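Local coordinates for periplasmic binding protein (Agrobacterium tumefaciens str. B6, PDB 5L9G) that binds the opine mannopine and, as a periplasmic binding protein of an ABC transporter, probably delivers it for uptake into the cell, at residues Ser110-Asp113 against Ser114-Ala117; Pro324-Trp327 against Ala328-Lys332; Trp204-Ser207 against Gly208-Ala212. All blocks are in the same frame, centred on the assembly; numbering follows the deposited sequence.

Interaction 1. Residues Ser110-Asp113 against Ser114-Ala117; sequences SVTD and SFVA
Thr112 OG1 takes a fairly straight hydrogen bond from the backbone N of Ser114, 3.1 Å long with 161° at the hydrogen, and a weak one links the same oxygen to Glu84 of helix 84-89. With chi1 at 75° the hydroxyl stands between the threonine's own N and carbonyl carbon, which turns it back over the bend instead of out along the strand. The oxygen also lies 3.4 Å from Phe115 CB. At the outer corner Ser114 OG donates to Asp113 OD1 over 2.9 Å; it meets that oxygen from above the carboxylate plane, 52° out of it, while OD1 also forms a salt bridge with Lys88. Behind the turn the two arms run antiparallel as a short, tight beta hairpin. Thr112 N donates to Phe115 O at 2.9 Å, and Val111 CA brings a CH...O contact to the same carbonyl. Further back the bond from Ala117 N to Ser110 O is weak. Val111 and Val116 form a non-hydrogen-bonded pair on one face, where Val111 CG1 and Val116 CG2 meet at 4.3 Å. On the other face the Phe115 ring, its CG anti to the backbone N, reaches back toward Ser110, whose O lies at the ring edge, 3.4 Å from Phe115 CE1. Hydroxyl and carboxylate bonds at the turn thus supplement a short strand pairing, and the positive charge of Lys88 would probably favour the ionised form of Asp113.

Interaction 2. Residues Pro324-Trp327 against Ala328-Lys332; sequences PNFW and AKHAK. With EDO (1,2-ethanediol), chain F.
Phe326 has its CG trans to the backbone N (chi1 172°), whereas His330, one helical turn on, has CG beside its own N (chi1 -58°); together these torsions swing the two rings into each other's path. Phe326 CE1 lies 3.4 Å from His330 ND1; the ring planes are inclined by 39° and the rings meet obliquely. His330 CB instead sits over the phenyl face, 4.3 Å from its centroid, in a CH-pi contact. In the backbone His330 N donates to Phe326 O at 2.9 Å, and Lys329 N adds a weak bond to that carbonyl. On the next i to i+4 pair, Ala331 CB packs against Trp327 CE3 at 4.1 Å. A molecule of 1,2-ethanediol, most likely a crystallisation additive, bonds weakly to the carbonyls of Ala328 and Lys329. This is the first part of helix 324-343, which begins with Pro324. Trp327 reaches Glu164 of helix 162-169 through NE1, Phe326 meets the ring of Tyr178 in helix 177-180, and Ala328 and Ala331 lie against Pro85 and Gln86 of helix 84-89.

Interaction 3. Residues Trp204-Ser207 against Gly208-Ala212; sequences WWES and GAQAA
Ser207 is the N-cap of helix 208-216: its OG accepts from Gln210 N at 3.1 Å, an end-capping bond made where strand 201-205 gives way to the helix. A chi1 of 71° folds the hydroxyl over the first helical turn, within range of that amide. Ser207 O then receives Ala211 N at 3.0 Å, opening the regular helical bonding. Gln210 leaves its backbone on the side away from N (chi1 -177°) and stretches its chain back past the cap, where OE1 takes Glu206 N in a short, nearly straight bond of 2.8 Å. That donor lies above the amide's carbonyl plane, 38° out of it. Ala211 CB rests over one face of the Trp205 indole, 4.2 Å from the centroid of the five-membered ring. The indole NE1 bonds to Ile224 O, and the ring stacks with Trp156 and meets Trp226 edge-to-face, contacts that together probably fix its rotation. Gly208, at the first turn, approaches the bound mannopine to about 5 Å. The other end of the Gln210 amide is held too: NE2 donates to a water 2.9 Å away, which in turn donates to Trp204 O.

Along the chain the order is interaction 1, interaction 3, interaction 2, and none touches another. Interactions 1 and 3 lie on opposite sides of the chain's centre, their centres about 26 Å apart, yet both reach the same mixed sheet, through strands 115-128 and 201-205. Interaction 2, on helix 324-343, is nearer to interaction 1: centres about 16 Å apart, nearest atoms about 7 Å. Helix 84-89 connects them, touching Thr112, Ser114 and Phe115 as well as Ala328 and Ala331. The later part of helix 324-343 packs on Trp204 of interaction 3. Residues of all three lie within about 10 Å of mannopine: Gly208 of interaction 3 at about 5 Å, Phe115 and Trp327 further out, at about 7 and 10 Å.

Interaction 1. Residues Ser110-Asp113 against Ser114-Ala117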
ATOM      1  N   SER A 110      -5.827   3.451  12.884  1.00 48.01           N
ATOM      2  CA  SER A 110      -5.669   2.301  11.980  1.00 45.41           C
ATOM      3  C   SER A 110      -6.849   1.305  12.004  1.00 50.91           C
ATOM      4  O   SER A 110      -6.874   0.364  11.199  1.00 49.10           O
ATOM      5  CB  SER A 110      -4.350   1.590  12.242  1.00 44.73           C
ATOM      6  OG  SER A 110      -4.416   0.773  13.397  1.00 49.89           O
ATOM      7  N   VAL A 111      -7.811   1.507  12.925  1.00 50.94           N
ATOM      8  CA  VAL A 111      -9.005   0.669  13.035  1.00 51.33           C
ATOM      9  C   VAL A 111     -10.227   1.596  12.995  1.00 57.33           C
ATOM     10  O   VAL A 111     -10.354   2.474  13.852  1.00 57.45           O
ATOM     11  CB  VAL A 111      -8.990  -0.252  14.292  1.00 56.68           C
ATOM     12  CG1 VAL A 111     -10.293  -1.057  14.410  1.00 58.33           C
ATOM     13  CG2 VAL A 111      -7.776  -1.191  14.290  1.00 54.78           C
ATOM     14  N   THR A 112     -11.093   1.436  11.979  1.00 53.93           N
ATOM     15  CA  THR A 112     -12.307   2.258  11.848  1.00 56.72           C
ATOM     16  C   THR A 112     -13.496   1.332  12.096  1.00 63.08           C
ATOM     17  O   THR A 112     -13.281   0.144  12.363  1.00 61.97           O
ATOM     18  CB  THR A 112     -12.387   2.922  10.446  1.00 59.65           C
ATOM     19  OG1 THR A 112     -12.758   1.936   9.477  1.00 53.84           O
ATOM     20  CG2 THR A 112     -11.090   3.634  10.028  1.00 53.08           C
ATOM     21  N   ASP A 113     -14.745   1.842  11.963  1.00 61.81           N
ATOM     22  CA  ASP A 113     -15.936   0.990  12.112  1.00 62.85           C
ATOM     23  C   ASP A 113     -16.089  -0.004  10.932  1.00 63.29           C
ATOM     24  O   ASP A 113     -16.966  -0.866  10.980  1.00 61.88           O
ATOM     25  CB  ASP A 113     -17.205   1.860  12.240  1.00 67.37           C
ATOM     26  CG  ASP A 113     -17.516   2.778  11.062  1.00 73.49           C
ATOM     27  OD1 ASP A 113     -16.842   2.658  10.012  1.00 70.28           O
ATOM     28  OD2 ASP A 113     -18.446   3.600  11.183  1.00 81.20           O
ATOM     29  N   SER A 114     -15.245   0.134   9.872  1.00 57.72           N
ATOM     30  CA  SER A 114     -15.334  -0.675   8.652  1.00 55.93           C
ATOM     31  C   SER A 114     -14.003  -1.262   8.175  1.00 55.44           C
ATOM     32  O   SER A 114     -13.940  -1.808   7.075  1.00 53.61           O
ATOM     33  CB  SER A 114     -15.931   0.182   7.538  1.00 59.06           C
ATOM     34  OG  SER A 114     -17.185   0.716   7.931  1.00 66.80           O
ATOM     35  N   PHE A 115     -12.944  -1.143   8.976  1.00 50.19           N
ATOM     36  CA  PHE A 115     -11.600  -1.543   8.558  1.00 47.52           C
ATOM     37  C   PHE A 115     -10.733  -1.884   9.756  1.00 52.50           C
ATOM     38  O   PHE A 115     -10.748  -1.151  10.756  1.00 51.34           O
ATOM     39  CB  PHE A 115     -10.991  -0.351   7.782  1.00 47.12           C
ATOM     40  CG  PHE A 115      -9.530  -0.378   7.382  1.00 44.65           C
ATOM     41  CD1 PHE A 115      -8.543   0.055   8.260  1.00 44.46           C
ATOM     42  CD2 PHE A 115      -9.153  -0.768   6.103  1.00 45.29           C
ATOM     43  CE1 PHE A 115      -7.191   0.057   7.876  1.00 43.35           C
ATOM     44  CE2 PHE A 115      -7.811  -0.746   5.715  1.00 45.08           C
ATOM     45  CZ  PHE A 115      -6.843  -0.317   6.603  1.00 42.11           C
ATOM     46  N   VAL A 116      -9.953  -2.967   9.630  1.00 48.97           N
ATOM     47  CA  VAL A 116      -8.991  -3.416  10.641  1.00 47.82           C
ATOM     48  C   VAL A 116      -7.620  -3.506   9.958  1.00 47.23           C
ATOM     49  O   VAL A 116      -7.449  -4.299   9.024  1.00 45.89           O
ATOM     50  CB  VAL A 116      -9.371  -4.757  11.349  1.00 52.19           C
ATOM     51  CG1 VAL A 116      -8.300  -5.152  12.363  1.00 52.18           C
ATOM     52  CG2 VAL A 116     -10.728  -4.667  12.040  1.00 54.07           C
ATOM     53  N   ALA A 117      -6.644  -2.718  10.438  1.00 44.55           N
ATOM     54  CA  ALA A 117      -5.281  -2.731   9.888  1.00 41.47           C
ATOM     55  C   ALA A 117      -4.643  -4.116  10.039  1.00 42.88           C
ATOM     56  O   ALA A 117      -4.932  -4.838  11.006  1.00 42.09           O
ATOM     57  CB  ALA A 117      -4.416  -1.699  10.602  1.00 42.15           C
TER

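Interaction 2. Residues Pro324-Trp327 against Ala328-Lys332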
ATOM      1  N   PRO A 324      -5.512   9.764   5.496  1.00 44.67           N
ATOM      2  CA  PRO A 324      -6.822   9.340   4.955  1.00 46.63           C
ATOM      3  C   PRO A 324      -7.836  10.483   4.848  1.00 54.03           C
ATOM      4  O   PRO A 324      -8.699  10.419   3.975  1.00 55.75           O
ATOM      5  CB  PRO A 324      -7.290   8.256   5.924  1.00 48.56           C
ATOM      6  CG  PRO A 324      -6.051   7.804   6.634  1.00 51.56           C
ATOM      7  CD  PRO A 324      -5.174   9.025   6.728  1.00 46.70           C
ATOM      8  N   ASN A 325      -7.726  11.528   5.705  1.00 51.24           N
ATOM      9  CA  ASN A 325      -8.621  12.696   5.657  1.00 54.00           C
ATOM     10  C   ASN A 325      -8.490  13.442   4.328  1.00 56.88           C
ATOM     11  O   ASN A 325      -9.501  13.895   3.804  1.00 58.24           O
ATOM     12  CB  ASN A 325      -8.382  13.633   6.843  1.00 55.77           C
ATOM     13  CG  ASN A 325      -8.689  13.035   8.202  1.00 76.44           C
ATOM     14  OD1 ASN A 325      -8.039  13.346   9.205  1.00 74.55           O
ATOM     15  ND2 ASN A 325      -9.673  12.151   8.274  1.00 67.16           N
ATOM     16  N   PHE A 326      -7.258  13.526   3.760  1.00 50.53           N
ATOM     17  CA  PHE A 326      -7.038  14.158   2.460  1.00 49.24           C
ATOM     18  C   PHE A 326      -7.773  13.342   1.390  1.00 51.89           C
ATOM     19  O   PHE A 326      -8.498  13.901   0.564  1.00 51.83           O
ATOM     20  CB  PHE A 326      -5.540  14.219   2.101  1.00 48.44           C
ATOM     21  CG  PHE A 326      -5.302  14.692   0.682  1.00 49.49           C
ATOM     22  CD1 PHE A 326      -5.356  16.050   0.363  1.00 51.75           C
ATOM     23  CD2 PHE A 326      -5.067  13.782  -0.343  1.00 50.45           C
ATOM     24  CE1 PHE A 326      -5.186  16.479  -0.954  1.00 52.64           C
ATOM     25  CE2 PHE A 326      -4.900  14.216  -1.661  1.00 53.24           C
ATOM     26  CZ  PHE A 326      -4.959  15.562  -1.957  1.00 51.68           C
ATOM     27  N   TRP A 327      -7.545  12.015   1.397  1.00 49.32           N
ATOM     28  CA  TRP A 327      -8.129  11.087   0.441  1.00 48.56           C
ATOM     29  C   TRP A 327      -9.652  10.983   0.586  1.00 54.93           C
ATOM     30  O   TRP A 327     -10.333  10.792  -0.416  1.00 54.37           O
ATOM     31  CB  TRP A 327      -7.405   9.744   0.505  1.00 45.93           C
ATOM     32  CG  TRP A 327      -6.016   9.907  -0.037  1.00 45.21           C
ATOM     33  CD1 TRP A 327      -4.879  10.142   0.682  1.00 46.88           C
ATOM     34  CD2 TRP A 327      -5.670  10.105  -1.411  1.00 45.12           C
ATOM     35  NE1 TRP A 327      -3.823  10.387  -0.170  1.00 45.89           N
ATOM     36  CE2 TRP A 327      -4.284  10.373  -1.463  1.00 47.44           C
ATOM     37  CE3 TRP A 327      -6.392  10.023  -2.617  1.00 47.69           C
ATOM     38  CZ2 TRP A 327      -3.614  10.608  -2.668  1.00 46.01           C
ATOM     39  CZ3 TRP A 327      -5.722  10.241  -3.809  1.00 49.34           C
ATOM     40  CH2 TRP A 327      -4.346  10.507  -3.830  1.00 48.16           C
ATOM     41  N   ALA A 328     -10.190  11.223   1.787  1.00 53.04           N
ATOM     42  CA  ALA A 328     -11.642  11.242   2.012  1.00 54.92           C
ATOM     43  C   ALA A 328     -12.294  12.395   1.221  1.00 59.15           C
ATOM     44  O   ALA A 328     -13.409  12.269   0.712  1.00 60.94           O
ATOM     45  CB  ALA A 328     -11.930  11.415   3.501  1.00 56.52           C
ATOM     46  N   LYS A 329     -11.581  13.507   1.114  1.00 55.21           N
ATOM     47  CA  LYS A 329     -12.058  14.723   0.476  1.00 56.90           C
ATOM     48  C   LYS A 329     -11.711  14.843  -1.019  1.00 60.89           C
ATOM     49  O   LYS A 329     -12.534  15.336  -1.781  1.00 62.60           O
ATOM     50  CB  LYS A 329     -11.508  15.924   1.281  1.00 58.64           C
ATOM     51  CG  LYS A 329     -12.109  17.257   1.002  1.00 68.39           C
ATOM     52  CD  LYS A 329     -11.480  18.309   1.920  1.00 71.36           C
ATOM     53  CE  LYS A 329     -11.929  19.681   1.547  1.00 71.55           C
ATOM     54  NZ  LYS A 329     -11.313  20.718   2.430  1.00 80.99           N
ATOM     55  N   HIS A 330     -10.510  14.408  -1.444  1.00 57.57           N
ATOM     56  CA  HIS A 330     -10.062  14.656  -2.816  1.00 57.20           C
ATOM     57  C   HIS A 330      -9.794  13.441  -3.695  1.00 59.81           C
ATOM     58  O   HIS A 330      -9.299  13.631  -4.812  1.00 58.18           O
ATOM     59  CB  HIS A 330      -8.810  15.550  -2.783  1.00 57.10           C
ATOM     60  CG  HIS A 330      -9.047  16.850  -2.088  1.00 62.02           C
ATOM     61  ND1 HIS A 330      -8.538  17.092  -0.827  1.00 63.24           N
ATOM     62  CD2 HIS A 330      -9.764  17.927  -2.486  1.00 65.69           C
ATOM     63  CE1 HIS A 330      -8.927  18.316  -0.511  1.00 63.80           C
ATOM     64  NE2 HIS A 330      -9.673  18.857  -1.474  1.00 66.09           N
ATOM     65  N   ALA A 331     -10.163  12.217  -3.250  1.00 56.82           N
ATOM     66  CA  ALA A 331      -9.945  10.998  -4.045  1.00 55.62           C
ATOM     67  C   ALA A 331     -10.512  11.066  -5.463  1.00 60.57           C
ATOM     68  O   ALA A 331      -9.809  10.698  -6.401  1.00 59.75           O
ATOM     69  CB  ALA A 331     -10.472   9.779  -3.323  1.00 56.00           C
ATOM     70  N   LYS A 332     -11.759  11.559  -5.627  1.00 59.20           N
ATOM     71  CA  LYS A 332     -12.400  11.688  -6.940  1.00 60.50           C
ATOM     72  C   LYS A 332     -11.614  12.638  -7.848  1.00 64.08           C
ATOM     73  O   LYS A 332     -11.301  12.263  -8.980  1.00 63.93           O
ATOM     74  CB  LYS A 332     -13.870  12.130  -6.813  1.00 66.00           C
ATOM     75  CG  LYS A 332     -14.798  11.058  -6.262  1.00 82.77           C
ATOM     76  CD  LYS A 332     -16.229  11.587  -6.162  1.00102.86           C
ATOM     77  CE  LYS A 332     -17.188  10.551  -5.630  1.00120.20           C
ATOM     78  NZ  LYS A 332     -18.561  11.102  -5.477  1.00135.16           N
TER
HETATM   79  C1  EDO F 404     -15.769  14.941  -0.199  1.00 65.20           C
HETATM   80  O1  EDO F 404     -15.585  14.807   1.212  1.00 64.69           O
HETATM   81  C2  EDO F 404     -15.253  16.324  -0.684  1.00 64.13           C
HETATM   82  O2  EDO F 404     -15.366  16.472  -2.093  1.00 65.02           O

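Interaction 3. Residues Trp204-Ser207 against Gly208-Ala212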
ATOM      1  N   TRP A 204       3.497   2.747 -16.367  1.00 39.45           N
ATOM      2  CA  TRP A 204       2.617   3.069 -15.251  1.00 38.77           C
ATOM      3  C   TRP A 204       2.234   1.679 -14.726  1.00 40.57           C
ATOM      4  O   TRP A 204       1.349   1.007 -15.279  1.00 38.42           O
ATOM      5  CB  TRP A 204       1.394   3.889 -15.712  1.00 39.69           C
ATOM      6  CG  TRP A 204       1.765   5.180 -16.375  1.00 41.53           C
ATOM      7  CD1 TRP A 204       1.855   5.410 -17.714  1.00 45.98           C
ATOM      8  CD2 TRP A 204       2.075   6.430 -15.731  1.00 41.18           C
ATOM      9  NE1 TRP A 204       2.239   6.712 -17.946  1.00 46.00           N
ATOM     10  CE2 TRP A 204       2.341   7.371 -16.750  1.00 45.87           C
ATOM     11  CE3 TRP A 204       2.188   6.840 -14.386  1.00 41.46           C
ATOM     12  CZ2 TRP A 204       2.697   8.698 -16.472  1.00 45.99           C
ATOM     13  CZ3 TRP A 204       2.519   8.161 -14.110  1.00 43.28           C
ATOM     14  CH2 TRP A 204       2.772   9.075 -15.145  1.00 44.97           C
ATOM     15  N   TRP A 205       3.012   1.192 -13.736  1.00 36.66           N
ATOM     16  CA  TRP A 205       2.830  -0.166 -13.221  1.00 35.40           C
ATOM     17  C   TRP A 205       1.488  -0.311 -12.516  1.00 38.17           C
ATOM     18  O   TRP A 205       1.000   0.642 -11.903  1.00 37.97           O
ATOM     19  CB  TRP A 205       4.024  -0.624 -12.370  1.00 32.30           C
ATOM     20  CG  TRP A 205       4.240   0.186 -11.129  1.00 31.97           C
ATOM     21  CD1 TRP A 205       5.091   1.236 -10.967  1.00 34.60           C
ATOM     22  CD2 TRP A 205       3.607  -0.023  -9.859  1.00 31.42           C
ATOM     23  NE1 TRP A 205       5.008   1.718  -9.674  1.00 33.73           N
ATOM     24  CE2 TRP A 205       4.092   0.969  -8.979  1.00 34.08           C
ATOM     25  CE3 TRP A 205       2.668  -0.960  -9.380  1.00 32.57           C
ATOM     26  CZ2 TRP A 205       3.658   1.068  -7.656  1.00 33.02           C
ATOM     27  CZ3 TRP A 205       2.255  -0.870  -8.061  1.00 33.74           C
ATOM     28  CH2 TRP A 205       2.735   0.141  -7.217  1.00 33.47           C
ATOM     29  N   GLU A 206       0.891  -1.498 -12.618  1.00 35.73           N
ATOM     30  CA  GLU A 206      -0.450  -1.747 -12.080  1.00 37.33           C
ATOM     31  C   GLU A 206      -0.501  -2.629 -10.836  1.00 42.94           C
ATOM     32  O   GLU A 206      -1.438  -2.511 -10.049  1.00 45.98           O
ATOM     33  CB  GLU A 206      -1.342  -2.334 -13.180  1.00 40.12           C
ATOM     34  CG  GLU A 206      -1.367  -1.448 -14.415  1.00 49.66           C
ATOM     35  CD  GLU A 206      -2.409  -1.797 -15.460  1.00 69.31           C
ATOM     36  OE1 GLU A 206      -3.247  -2.692 -15.203  1.00 58.11           O
ATOM     37  OE2 GLU A 206      -2.398  -1.152 -16.533  1.00 61.49           O
ATOM     38  N   SER A 207       0.457  -3.534 -10.670  1.00 35.79           N
ATOM     39  CA  SER A 207       0.471  -4.430  -9.518  1.00 34.26           C
ATOM     40  C   SER A 207       1.863  -4.483  -8.913  1.00 34.68           C
ATOM     41  O   SER A 207       2.858  -4.200  -9.601  1.00 32.07           O
ATOM     42  CB  SER A 207       0.032  -5.844  -9.932  1.00 36.07           C
ATOM     43  OG  SER A 207       1.014  -6.489 -10.732  1.00 34.15           O
ATOM     44  N   GLY A 208       1.934  -4.873  -7.645  1.00 31.74           N
ATOM     45  CA  GLY A 208       3.213  -5.014  -6.954  1.00 28.55           C
ATOM     46  C   GLY A 208       4.098  -6.050  -7.635  1.00 31.40           C
ATOM     47  O   GLY A 208       5.314  -5.853  -7.765  1.00 29.03           O
ATOM     48  N   ALA A 209       3.488  -7.182  -8.098  1.00 29.17           N
ATOM     49  CA  ALA A 209       4.263  -8.223  -8.783  1.00 29.81           C
ATOM     50  C   ALA A 209       4.850  -7.674 -10.099  1.00 31.79           C
ATOM     51  O   ALA A 209       5.997  -7.966 -10.424  1.00 30.39           O
ATOM     52  CB  ALA A 209       3.383  -9.441  -9.075  1.00 31.24           C
ATOM     53  N   GLN A 210       4.070  -6.887 -10.843  1.00 29.26           N
ATOM     54  CA  GLN A 210       4.561  -6.292 -12.086  1.00 29.25           C
ATOM     55  C   GLN A 210       5.740  -5.355 -11.767  1.00 30.27           C
ATOM     56  O   GLN A 210       6.752  -5.398 -12.453  1.00 28.25           O
ATOM     57  CB  GLN A 210       3.444  -5.518 -12.804  1.00 30.98           C
ATOM     58  CG  GLN A 210       3.896  -4.946 -14.150  1.00 32.92           C
ATOM     59  CD  GLN A 210       2.976  -3.886 -14.673  1.00 39.70           C
ATOM     60  OE1 GLN A 210       1.943  -3.593 -14.087  1.00 36.19           O
ATOM     61  NE2 GLN A 210       3.283  -3.350 -15.852  1.00 41.06           N
ATOM     62  N   ALA A 211       5.616  -4.541 -10.710  1.00 27.78           N
ATOM     63  CA  ALA A 211       6.694  -3.617 -10.293  1.00 27.03           C
ATOM     64  C   ALA A 211       7.959  -4.416  -9.960  1.00 29.17           C
ATOM     65  O   ALA A 211       9.051  -4.075 -10.445  1.00 27.34           O
ATOM     66  CB  ALA A 211       6.252  -2.832  -9.071  1.00 28.35           C
ATOM     67  N   ALA A 212       7.808  -5.498  -9.175  1.00 27.60           N
ATOM     68  CA  ALA A 212       8.929  -6.373  -8.805  1.00 27.68           C
ATOM     69  C   ALA A 212       9.580  -6.957 -10.085  1.00 30.06           C
ATOM     70  O   ALA A 212      10.815  -7.036 -10.163  1.00 29.47           O
ATOM     71  CB  ALA A 212       8.429  -7.494  -7.896  1.00 28.97           C
TER
HETATM   72  O   HOH W   1       1.559  -1.421 -17.117  1.00 41.96           O